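Long-range contacts in inner kinetochore subunit cnp3 (PDB 6O2D), which binds centromeric DNA and acts as a kinetochore adaptor within the inner-kinetochore network that supports outer kinetochore assembly, this chain being its cupin domain: residues Q53-A57 with G69-P74; A77-P83 with N121-N127; H86-F91 with L135-T141; R35-L41 with L59-E63. All blocks are in the same frame, centred on the assembly; numbering follows the deposited sequence.

Contact 1 (Q53-A57 with G69-P74); sequences QLKFA and GVVEMP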
# COMPACT_ATOMS: atom_id res chain seq x y z
N GLN B 53 -2.65 13.25 -18.77
CA GLN B 53 -4.07 13.08 -18.48
C GLN B 53 -4.31 11.90 -17.55
O GLN B 53 -4.62 10.77 -17.97
CB GLN B 53 -4.88 12.88 -19.76
CG GLN B 53 -4.14 12.12 -20.85
CD GLN B 53 -3.55 13.03 -21.90
OE1 GLN B 53 -2.49 13.62 -21.70
NE2 GLN B 53 -4.23 13.15 -23.03
N LEU B 54 -4.14 12.19 -16.26
CA LEU B 54 -4.53 11.26 -15.21
C LEU B 54 -5.04 12.01 -13.99
O LEU B 54 -4.80 13.20 -13.82
CB LEU B 54 -3.41 10.29 -14.80
CG LEU B 54 -2.19 10.74 -13.97
CD1 LEU B 54 -2.44 10.77 -12.48
CD2 LEU B 54 -0.97 9.86 -14.27
N LYS B 55 -5.64 11.27 -13.07
CA LYS B 55 -6.28 11.80 -11.88
C LYS B 55 -5.52 11.31 -10.67
O LYS B 55 -4.89 10.25 -10.71
CB LYS B 55 -7.75 11.32 -11.86
CG LYS B 55 -8.53 11.48 -13.28
CD LYS B 55 -9.81 12.19 -13.26
CE LYS B 55 -10.66 11.16 -13.99
NZ LYS B 55 -12.12 11.00 -13.80
N PHE B 56 -5.52 12.11 -9.63
CA PHE B 56 -4.99 11.54 -8.41
C PHE B 56 -5.45 12.38 -7.24
O PHE B 56 -5.88 13.54 -7.38
CB PHE B 56 -3.47 11.37 -8.47
CG PHE B 56 -2.71 12.49 -7.87
CD1 PHE B 56 -2.78 13.74 -8.43
CD2 PHE B 56 -1.89 12.28 -6.77
CE1 PHE B 56 -2.09 14.77 -7.90
CE2 PHE B 56 -1.18 13.31 -6.23
CZ PHE B 56 -1.28 14.57 -6.80
N ALA B 57 -5.37 11.74 -6.09
CA ALA B 57 -5.51 12.41 -4.81
C ALA B 57 -4.68 11.63 -3.82
O ALA B 57 -4.79 10.40 -3.74
CB ALA B 57 -6.98 12.49 -4.38
N GLY B 69 -2.49 6.90 -2.05
CA GLY B 69 -3.57 7.62 -2.67
C GLY B 69 -4.26 6.81 -3.75
O GLY B 69 -4.10 5.59 -3.83
N VAL B 70 -5.03 7.51 -4.58
CA VAL B 70 -5.79 6.90 -5.66
C VAL B 70 -5.51 7.66 -6.95
O VAL B 70 -5.43 8.89 -6.96
CB VAL B 70 -7.31 6.86 -5.35
CG1 VAL B 70 -7.81 8.23 -4.91
CG2 VAL B 70 -8.11 6.35 -6.55
N VAL B 71 -5.34 6.90 -8.03
CA VAL B 71 -5.20 7.41 -9.39
C VAL B 71 -6.26 6.73 -10.24
O VAL B 71 -6.49 5.52 -10.09
CB VAL B 71 -3.78 7.16 -9.96
CG1 VAL B 71 -3.74 7.36 -11.48
CG2 VAL B 71 -2.74 8.02 -9.27
N GLU B 72 -6.90 7.51 -11.13
CA GLU B 72 -7.81 7.01 -12.15
C GLU B 72 -7.30 7.40 -13.53
O GLU B 72 -6.75 8.49 -13.70
CB GLU B 72 -9.23 7.57 -12.02
CG GLU B 72 -10.16 7.01 -13.08
CD GLU B 72 -11.49 7.64 -13.08
OE1 GLU B 72 -12.05 7.79 -11.97
OE2 GLU B 72 -11.96 8.02 -14.17
N MSE B 73 -7.50 6.53 -14.52
CA MSE B 73 -7.08 6.84 -15.88
C MSE B 73 -8.24 6.67 -16.85
O MSE B 73 -8.81 5.58 -16.97
CB MSE B 73 -5.92 5.94 -16.25
CG MSE B 73 -4.69 6.37 -15.49
SE MSE B 73 -3.10 5.47 -16.07
CE MSE B 73 -3.39 3.73 -15.24
N PRO B 74 -8.60 7.74 -17.54
CA PRO B 74 -9.68 7.66 -18.53
C PRO B 74 -9.31 6.72 -19.67
O PRO B 74 -8.20 6.22 -19.78
CB PRO B 74 -9.82 9.11 -19.01
CG PRO B 74 -9.11 9.95 -17.98
CD PRO B 74 -8.03 9.10 -17.43

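Contact 2 (A77-P83 with N121-N127); sequences AEKPVKP and NYYSIKN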
# COMPACT_ATOMS: atom_id res chain seq x y z
N ALA B 77 -5.87 6.59 -22.02
CA ALA B 77 -4.86 7.38 -21.33
C ALA B 77 -3.49 6.73 -21.43
O ALA B 77 -3.36 5.50 -21.45
CB ALA B 77 -5.24 7.55 -19.86
N GLU B 78 -2.45 7.57 -21.49
CA GLU B 78 -1.07 7.11 -21.60
C GLU B 78 -0.24 7.88 -20.58
O GLU B 78 -0.01 9.08 -20.74
CB GLU B 78 -0.52 7.33 -23.01
CG GLU B 78 -1.48 7.00 -24.15
CD GLU B 78 -0.85 7.15 -25.55
OE1 GLU B 78 -0.00 8.05 -25.74
OE2 GLU B 78 -1.21 6.36 -26.45
N LYS B 79 0.22 7.19 -19.53
CA LYS B 79 1.13 7.78 -18.57
C LYS B 79 2.57 7.58 -19.04
O LYS B 79 3.00 6.43 -19.16
CB LYS B 79 0.95 7.17 -17.19
CG LYS B 79 1.73 7.87 -16.08
CD LYS B 79 1.49 7.22 -14.72
CE LYS B 79 2.25 7.95 -13.61
NZ LYS B 79 3.59 8.38 -14.11
N PRO B 80 3.32 8.64 -19.33
CA PRO B 80 4.68 8.47 -19.86
C PRO B 80 5.62 7.88 -18.82
O PRO B 80 5.38 7.94 -17.61
CB PRO B 80 5.10 9.90 -20.23
CG PRO B 80 3.85 10.73 -20.18
CD PRO B 80 2.96 10.06 -19.17
N VAL B 81 6.71 7.29 -19.32
CA VAL B 81 7.65 6.61 -18.45
C VAL B 81 8.21 7.59 -17.43
O VAL B 81 8.53 8.74 -17.75
CB VAL B 81 8.77 5.94 -19.28
CG1 VAL B 81 9.63 6.98 -19.97
CG2 VAL B 81 9.62 5.04 -18.39
N LYS B 82 8.29 7.15 -16.18
CA LYS B 82 8.88 7.95 -15.12
C LYS B 82 9.76 7.05 -14.28
O LYS B 82 9.53 5.84 -14.20
CB LYS B 82 7.80 8.60 -14.24
CG LYS B 82 6.88 9.58 -14.96
CD LYS B 82 7.57 10.91 -15.27
CE LYS B 82 6.65 11.82 -16.09
NZ LYS B 82 6.70 13.24 -15.66
N PRO B 83 10.79 7.61 -13.64
CA PRO B 83 11.65 6.83 -12.75
C PRO B 83 11.10 6.79 -11.34
O PRO B 83 10.53 7.76 -10.84
CB PRO B 83 12.97 7.60 -12.80
CG PRO B 83 12.56 9.02 -13.00
CD PRO B 83 11.30 8.98 -13.84
N ASN B 121 14.16 2.22 -10.74
CA ASN B 121 13.63 1.58 -11.94
C ASN B 121 12.71 2.55 -12.67
O ASN B 121 12.47 3.67 -12.22
CB ASN B 121 12.93 0.26 -11.60
CG ASN B 121 13.88 -0.75 -10.98
OD1 ASN B 121 14.53 -1.50 -11.68
ND2 ASN B 121 13.96 -0.75 -9.66
N TYR B 122 12.25 2.13 -13.85
CA TYR B 122 11.38 2.93 -14.71
C TYR B 122 10.05 2.23 -14.95
O TYR B 122 10.00 1.01 -15.06
CB TYR B 122 12.10 3.22 -16.05
CG TYR B 122 13.45 3.86 -15.84
CD1 TYR B 122 14.59 3.09 -15.63
CD2 TYR B 122 13.58 5.24 -15.78
CE1 TYR B 122 15.82 3.68 -15.40
CE2 TYR B 122 14.80 5.84 -15.55
CZ TYR B 122 15.91 5.06 -15.37
OH TYR B 122 17.13 5.66 -15.15
N TYR B 123 8.97 3.01 -15.03
CA TYR B 123 7.65 2.42 -15.23
C TYR B 123 6.79 3.34 -16.09
O TYR B 123 6.99 4.55 -16.12
CB TYR B 123 6.94 2.13 -13.90
CG TYR B 123 6.24 3.33 -13.28
CD1 TYR B 123 6.96 4.29 -12.59
CD2 TYR B 123 4.86 3.48 -13.37
CE1 TYR B 123 6.34 5.38 -12.02
CE2 TYR B 123 4.22 4.56 -12.80
CZ TYR B 123 4.97 5.51 -12.12
OH TYR B 123 4.34 6.59 -11.55
N SER B 124 5.84 2.72 -16.79
CA SER B 124 4.82 3.43 -17.56
C SER B 124 3.54 2.61 -17.51
O SER B 124 3.57 1.40 -17.29
CB SER B 124 5.27 3.65 -19.01
OG SER B 124 5.20 2.45 -19.76
N ILE B 125 2.40 3.28 -17.68
CA ILE B 125 1.09 2.62 -17.64
C ILE B 125 0.20 3.20 -18.73
O ILE B 125 0.17 4.41 -18.95
CB ILE B 125 0.38 2.75 -16.27
CG1 ILE B 125 1.37 2.79 -15.11
CG2 ILE B 125 -0.57 1.56 -16.09
CD1 ILE B 125 0.71 3.03 -13.77
N LYS B 126 -0.56 2.33 -19.39
CA LYS B 126 -1.49 2.72 -20.44
C LYS B 126 -2.84 2.06 -20.20
O LYS B 126 -2.90 0.88 -19.83
CB LYS B 126 -0.96 2.34 -21.82
CG LYS B 126 -0.66 3.52 -22.73
CD LYS B 126 0.59 3.25 -23.55
CE LYS B 126 0.90 4.40 -24.50
NZ LYS B 126 2.28 4.37 -25.03
N ASN B 127 -3.93 2.82 -20.37
CA ASN B 127 -5.27 2.25 -20.31
C ASN B 127 -5.62 1.60 -21.64
O ASN B 127 -5.75 2.28 -22.66
CB ASN B 127 -6.29 3.34 -19.95
CG ASN B 127 -7.63 2.77 -19.49
OD1 ASN B 127 -7.99 1.64 -19.84
ND2 ASN B 127 -8.36 3.54 -18.69

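Contact 3 (H86-F91 with L135-T141); sequences HNIMSF and LYYTHAT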
# COMPACT_ATOMS: atom_id res chain seq x y z
N HIS B 86 14.16 7.05 -5.43
CA HIS B 86 14.39 6.48 -4.11
C HIS B 86 13.13 5.91 -3.47
O HIS B 86 13.16 5.53 -2.30
CB HIS B 86 14.97 7.56 -3.19
CG HIS B 86 14.17 8.81 -3.18
ND1 HIS B 86 14.24 9.75 -4.19
CD2 HIS B 86 13.24 9.27 -2.31
CE1 HIS B 86 13.40 10.74 -3.93
NE2 HIS B 86 12.78 10.47 -2.79
N ASN B 87 12.02 5.85 -4.21
CA ASN B 87 10.77 5.31 -3.70
C ASN B 87 10.49 3.96 -4.34
O ASN B 87 10.76 3.76 -5.52
CB ASN B 87 9.59 6.24 -3.97
CG ASN B 87 9.77 7.59 -3.35
OD1 ASN B 87 9.81 7.72 -2.13
ND2 ASN B 87 9.87 8.62 -4.18
N ILE B 88 9.95 3.04 -3.54
CA ILE B 88 9.34 1.83 -4.08
C ILE B 88 7.86 2.14 -4.29
O ILE B 88 7.18 2.62 -3.37
CB ILE B 88 9.54 0.63 -3.15
CG1 ILE B 88 8.71 -0.57 -3.62
CG2 ILE B 88 9.21 0.97 -1.71
CD1 ILE B 88 9.29 -1.92 -3.23
N MSE B 89 7.37 1.92 -5.51
CA MSE B 89 5.97 2.13 -5.84
C MSE B 89 5.20 0.85 -5.69
O MSE B 89 5.72 -0.23 -5.97
CB MSE B 89 5.80 2.63 -7.28
CG MSE B 89 6.88 3.55 -7.79
SE MSE B 89 6.49 5.40 -7.36
CE MSE B 89 4.82 5.65 -8.33
N SER B 90 3.94 0.98 -5.25
CA SER B 90 2.98 -0.12 -5.25
C SER B 90 1.70 0.35 -5.92
O SER B 90 1.30 1.51 -5.79
CB SER B 90 2.67 -0.59 -3.82
OG SER B 90 2.34 -1.96 -3.80
N PHE B 91 1.08 -0.55 -6.68
CA PHE B 91 -0.18 -0.27 -7.35
C PHE B 91 -1.09 -1.46 -7.17
O PHE B 91 -0.65 -2.60 -7.37
CB PHE B 91 0.02 0.05 -8.83
CG PHE B 91 0.76 1.32 -9.08
CD1 PHE B 91 0.10 2.54 -9.03
CD2 PHE B 91 2.11 1.31 -9.34
CE1 PHE B 91 0.78 3.72 -9.26
CE2 PHE B 91 2.79 2.48 -9.57
CZ PHE B 91 2.12 3.69 -9.53
N LEU B 135 -6.77 3.12 -9.56
CA LEU B 135 -5.72 2.41 -8.84
C LEU B 135 -5.53 2.95 -7.44
O LEU B 135 -5.61 4.16 -7.21
CB LEU B 135 -4.37 2.50 -9.56
CG LEU B 135 -4.23 2.25 -11.05
CD1 LEU B 135 -3.04 3.04 -11.60
CD2 LEU B 135 -4.08 0.76 -11.29
N TYR B 136 -5.20 2.05 -6.53
CA TYR B 136 -4.71 2.40 -5.20
C TYR B 136 -3.19 2.33 -5.20
O TYR B 136 -2.62 1.26 -5.47
CB TYR B 136 -5.29 1.45 -4.15
CG TYR B 136 -4.70 1.64 -2.78
CD1 TYR B 136 -4.92 2.81 -2.07
CD2 TYR B 136 -3.90 0.67 -2.21
CE1 TYR B 136 -4.39 3.00 -0.82
CE2 TYR B 136 -3.36 0.85 -0.95
CZ TYR B 136 -3.60 2.02 -0.27
OH TYR B 136 -3.07 2.22 0.98
N TYR B 137 -2.52 3.44 -4.91
CA TYR B 137 -1.07 3.48 -4.94
C TYR B 137 -0.50 3.74 -3.55
O TYR B 137 -1.11 4.40 -2.72
CB TYR B 137 -0.53 4.54 -5.92
CG TYR B 137 -0.59 5.98 -5.43
CD1 TYR B 137 0.41 6.52 -4.63
CD2 TYR B 137 -1.64 6.82 -5.79
CE1 TYR B 137 0.36 7.83 -4.17
CE2 TYR B 137 -1.70 8.14 -5.36
CZ TYR B 137 -0.71 8.64 -4.54
OH TYR B 137 -0.77 9.95 -4.11
N THR B 138 0.70 3.20 -3.32
CA THR B 138 1.51 3.54 -2.17
C THR B 138 2.93 3.74 -2.66
O THR B 138 3.38 3.01 -3.55
CB THR B 138 1.46 2.46 -1.07
OG1 THR B 138 2.22 1.32 -1.49
CG2 THR B 138 0.02 2.01 -0.81
N HIS B 139 3.64 4.71 -2.09
CA HIS B 139 5.08 4.78 -2.26
C HIS B 139 5.74 4.95 -0.91
O HIS B 139 5.14 5.49 0.03
CB HIS B 139 5.52 5.90 -3.24
CG HIS B 139 5.12 7.28 -2.83
ND1 HIS B 139 4.05 7.94 -3.38
CD2 HIS B 139 5.68 8.14 -1.95
CE1 HIS B 139 3.94 9.14 -2.84
NE2 HIS B 139 4.92 9.29 -1.97
N ALA B 140 6.93 4.38 -0.79
CA ALA B 140 7.67 4.32 0.47
C ALA B 140 9.15 4.46 0.17
O ALA B 140 9.62 4.15 -0.92
CB ALA B 140 7.37 3.03 1.23
N THR B 141 9.90 4.92 1.17
CA THR B 141 11.33 5.09 1.02
C THR B 141 12.01 4.79 2.35
O THR B 141 11.38 4.83 3.41
CB THR B 141 11.67 6.50 0.52
OG1 THR B 141 13.10 6.64 0.41
CG2 THR B 141 11.11 7.56 1.46

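Contact 4 (R35-L41 with L59-E63); sequences RVVGYSL and LFKEE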
# COMPACT_ATOMS: atom_id res chain seq x y z
N ARG B 35 -7.41 12.15 13.13
CA ARG B 35 -6.85 12.02 11.80
C ARG B 35 -7.77 11.18 10.93
O ARG B 35 -8.42 10.25 11.41
CB ARG B 35 -5.44 11.38 11.89
CG ARG B 35 -4.80 10.95 10.59
CD ARG B 35 -3.44 10.31 10.86
NE ARG B 35 -2.74 9.99 9.62
CZ ARG B 35 -1.51 9.48 9.54
NH1 ARG B 35 -0.82 9.23 10.65
NH2 ARG B 35 -0.97 9.24 8.36
N VAL B 36 -7.84 11.54 9.65
CA VAL B 36 -8.67 10.81 8.69
C VAL B 36 -7.99 9.49 8.37
O VAL B 36 -6.93 9.47 7.73
CB VAL B 36 -8.92 11.64 7.43
CG1 VAL B 36 -9.94 10.96 6.54
CG2 VAL B 36 -9.42 13.02 7.82
N VAL B 37 -8.57 8.37 8.81
CA VAL B 37 -7.96 7.06 8.67
C VAL B 37 -8.69 6.19 7.67
O VAL B 37 -8.38 5.00 7.55
CB VAL B 37 -7.84 6.34 10.03
CG1 VAL B 37 -7.13 7.24 11.05
CG2 VAL B 37 -9.21 5.87 10.53
N GLY B 38 -9.67 6.73 6.94
CA GLY B 38 -10.38 5.93 5.96
C GLY B 38 -11.11 6.71 4.88
O GLY B 38 -11.68 7.77 5.15
N TYR B 39 -11.11 6.19 3.65
CA TYR B 39 -11.81 6.80 2.53
C TYR B 39 -12.45 5.70 1.69
O TYR B 39 -11.89 4.62 1.51
CB TYR B 39 -10.90 7.60 1.59
CG TYR B 39 -10.22 8.81 2.18
CD1 TYR B 39 -9.03 8.68 2.90
CD2 TYR B 39 -10.71 10.09 1.95
CE1 TYR B 39 -8.39 9.79 3.42
CE2 TYR B 39 -10.07 11.21 2.46
CZ TYR B 39 -8.91 11.05 3.20
OH TYR B 39 -8.25 12.14 3.71
N SER B 40 -13.62 6.02 1.13
CA SER B 40 -14.21 5.20 0.08
C SER B 40 -13.77 5.80 -1.25
O SER B 40 -14.24 6.88 -1.63
CB SER B 40 -15.73 5.16 0.21
OG SER B 40 -16.31 4.42 -0.85
N LEU B 41 -12.86 5.11 -1.94
CA LEU B 41 -12.26 5.65 -3.16
C LEU B 41 -13.26 6.11 -4.21
O LEU B 41 -13.04 7.19 -4.78
CB LEU B 41 -11.29 4.61 -3.75
CG LEU B 41 -10.15 4.19 -2.83
CD1 LEU B 41 -9.17 3.29 -3.54
CD2 LEU B 41 -9.42 5.39 -2.31
N LEU B 59 -4.23 10.50 -0.21
CA LEU B 59 -5.18 10.27 0.86
C LEU B 59 -4.53 10.17 2.24
O LEU B 59 -4.96 10.84 3.18
CB LEU B 59 -5.97 8.99 0.58
CG LEU B 59 -6.85 9.10 -0.65
CD1 LEU B 59 -7.41 7.75 -0.98
CD2 LEU B 59 -7.98 10.10 -0.43
N PHE B 60 -3.51 9.32 2.37
CA PHE B 60 -2.81 9.09 3.62
C PHE B 60 -1.38 9.57 3.45
O PHE B 60 -0.69 9.15 2.51
CB PHE B 60 -2.82 7.62 4.00
CG PHE B 60 -4.19 7.01 4.03
CD1 PHE B 60 -5.18 7.52 4.87
CD2 PHE B 60 -4.50 5.92 3.22
CE1 PHE B 60 -6.43 6.95 4.91
CE2 PHE B 60 -5.76 5.35 3.25
CZ PHE B 60 -6.73 5.88 4.10
N LYS B 61 -0.92 10.42 4.35
CA LYS B 61 0.44 10.93 4.30
C LYS B 61 1.15 10.62 5.61
O LYS B 61 0.70 11.07 6.68
CB LYS B 61 0.44 12.44 4.05
CG LYS B 61 -0.11 12.84 2.70
CD LYS B 61 0.04 14.34 2.47
CE LYS B 61 -1.11 15.12 3.06
NZ LYS B 61 -0.96 16.59 2.81
N GLU B 62 2.27 9.91 5.53
CA GLU B 62 3.16 9.75 6.67
C GLU B 62 4.55 10.22 6.24
O GLU B 62 5.46 9.42 6.02
CB GLU B 62 3.19 8.31 7.16
CG GLU B 62 3.77 8.18 8.56
CD GLU B 62 2.88 8.80 9.61
OE1 GLU B 62 1.76 8.30 9.81
OE2 GLU B 62 3.31 9.79 10.24
N GLU B 63 4.69 11.54 6.09
CA GLU B 63 5.96 12.11 5.67
C GLU B 63 7.02 11.83 6.73
O GLU B 63 6.74 11.92 7.93
CB GLU B 63 5.84 13.62 5.43
CG GLU B 63 5.63 13.98 3.97
CD GLU B 63 6.93 14.11 3.20
OE1 GLU B 63 7.05 13.49 2.12
OE2 GLU B 63 7.84 14.84 3.66
O HOH W 1 -2.84 11.02 6.45

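Contact 1 (Q53-A57 with G69-P74)
A57 N gives its hydrogen to V70 O at 3.0 Å, and V70 N returns a bond to A57 O at 3.0 Å. This reciprocal pair anchors a beta hairpin of the cupin fold, in which strands 55-62 and 66-73 run antiparallel. V70 O also receives a CA-H...O contact from F56. Further along, K55 N meets E72 O at 3.1 Å, while the return bond from E72 N to K55 O is weak.

On this side of the hairpin the charged side chains of K55 and E72 lie side by side and point the same way. E72 is stretched, with CG anti to its N (chi1 -179°), whereas K55 is bent at chi2 and chi3, which brings NZ back to E72 OE2 at 3.0 Å in a salt bridge whose hydrogen bond is weak; R134 is a distant second partner of E72. Such long polar chains suit a partly exposed surface. The small A57 and the branched V70 share this side and are touched by L46. On the reverse side, apolar groups of L54, F56 and V71 meet, and Y137 of strand 133-140 touches F56 and V71. There L54 CD1 stands 3.8 Å from V71 CG1, and F56 CB lies 3.5 Å from V71 CG2.

Contact 2 (A77-P83 with N121-N127)
K79 N donates to I125 O at 2.8 Å, one of four backbone bonds that join these antiparallel strands. N127 N reaches A77 O at 2.9 Å, and K82 and Y123 exchange a pair of bonds, Y123 N to K82 O measuring 3.0 Å. Between K79 and K82 the register slips by one residue, a beta bulge. P80, which has no N-H to offer, suits this irregular place. CA-H...O contacts, such as V81 CA to Y123 O, fill in between the rungs.

Among polar side chains, K79 reaches across to Y123. Its CG is anti to the backbone N (chi1 -172°) and the chain runs straight to CE before bending at chi4, which sets NZ 3.2 Å from Y123 OH in a weak hydrogen bond. E78 and K126 have opposite charges but form no salt bridge: K126 CE lies 3.4 Å from E78 CD, so the contact is made by the methylene end of the lysine.

Apolar side chains meet toward the other end, where the compact P83 puts CB 3.7 Å from Y122 CE2 and V81 CG2 rests near Y122 CB. N127 OD1 is held by G129 N, and N121 OD1 by N103 ND2 and by L22 N of the second subunit. The two strands are the edge pair of the four-stranded sheet of the cupin beta-barrel: 78-83 borders it within the chain, and 122-127 separates it from 98-102.

Contact 3 (H86-F91 with L135-T141)
The H86 ring presents its edge to T141, with OG1 near the ring plane and 3.8 Å from CD2, while N87 ND2 sits above one face, displaced toward the rim. The F91 ring is approached obliquely on the face of the sheet that carries M89, F91, Y137 and H139: F91 CE1 lies 3.7 Å from Y137 CB and F91 CD1 4.1 Å from L135 CD1. F91 CG stands anti to the carbonyl carbon (chi1 -67°), which brings CE1 to Y137 CB, while the torsion of Y137 itself (chi1 77°) leads its own ring away. F115 of strand 113-117 meets F91 with its plane turned by only about 20°. The large apolar side chains of F91 and L135 suit their buried positions.

Strands 88-95 and 133-140 are antiparallel neighbours in the five-stranded sheet of the cupin fold; 133-140 is the central strand and 88-95 lies next to it. Two reciprocal backbone pairs tie them: I88 N to A140 O at 2.9 Å with its return bond, and S90 N to T138 O at 2.7 Å with a return from T138 N. On the I88 side, the small A140 accepts the branched isoleucine, A140 CB to I88 CG2 being 4.0 Å. This face turns toward the second subunit: F66 of that chain packs on I88 and T138, and Y136 OH bonds S90 OG of that chain.

Where the strands end, the side chain of T141 takes over from the backbone. Its OG1 donates to H86 O at 2.9 Å, rising out of the carbonyl plane, and is also bonded to N146 ND2 of helix 143-149.

Contact 4 (R35-L41 with L59-E63)
L59 pushes its CD2 over the face of the Y39 ring, 3.5 Å from the centroid and almost on the normal, a well-formed CH-pi contact. The strands are not bonded rungs of one sheet: 35-40 packs over 59-62, axes 7.7 Å apart, as two layers of the cupin domain. G38, Y39 and S40 instead form an antiparallel ladder with the second subunit, carrying their sheet across the dimer interface. Each strand has a classic beta bulge: V37 and G38 face I17, L59 and F60 face A68.

Y39 has CG anti to its carbonyl carbon (chi1 -64°), which turns the flat ring down onto L59. Its edge is directed at the face of F60 in an offset edge-to-face pair, with ring centroids 5.5 Å apart and planes at 60°. Buried F60 reaches the backbone with CE1, 3.6 Å from V37 C. L41 CD2 meets L59 CD1.

At the other end the long R35, extended from CG to NE, spans the gap between layers, as suits arginine. E62 bends at chi2 to offer OE1 to an end-on salt bridge, the two planes 65° apart: NH1 meets OE1 on the syn side at 2.9 Å, NH2 from above the carboxylate plane at 3.2 Å. E62 OE2 pairs with R119 of the second subunit. A water also bridges the layers, accepting from R35 NH2 at 3.2 Å and K61 N at 2.9 Å.

Contacts 1 and 3 belong to one five-stranded sheet: strands 66-73 and 133-140 are neighbours, joined by a probable bond between G69 O and Y137 N of 2.9 Å. Contact 4 shares strand 55-62 with contact 1 and packs on it through V70 CG1 and L59 CD1, 4.0 Å apart. Contact 2 lies in the other main sheet and faces contact 3, Y123 CE2 being 4.0 Å from F91 CZ; these rings probably line the interior of the cupin barrel. Contact 2 also touches contact 1, with L54 CD2 3.6 Å from K79 CD. Contacts 2 and 4 have centres about 25 Å apart. Contacts 3 and 4 extend to the second subunit, as does contact 2 through N121.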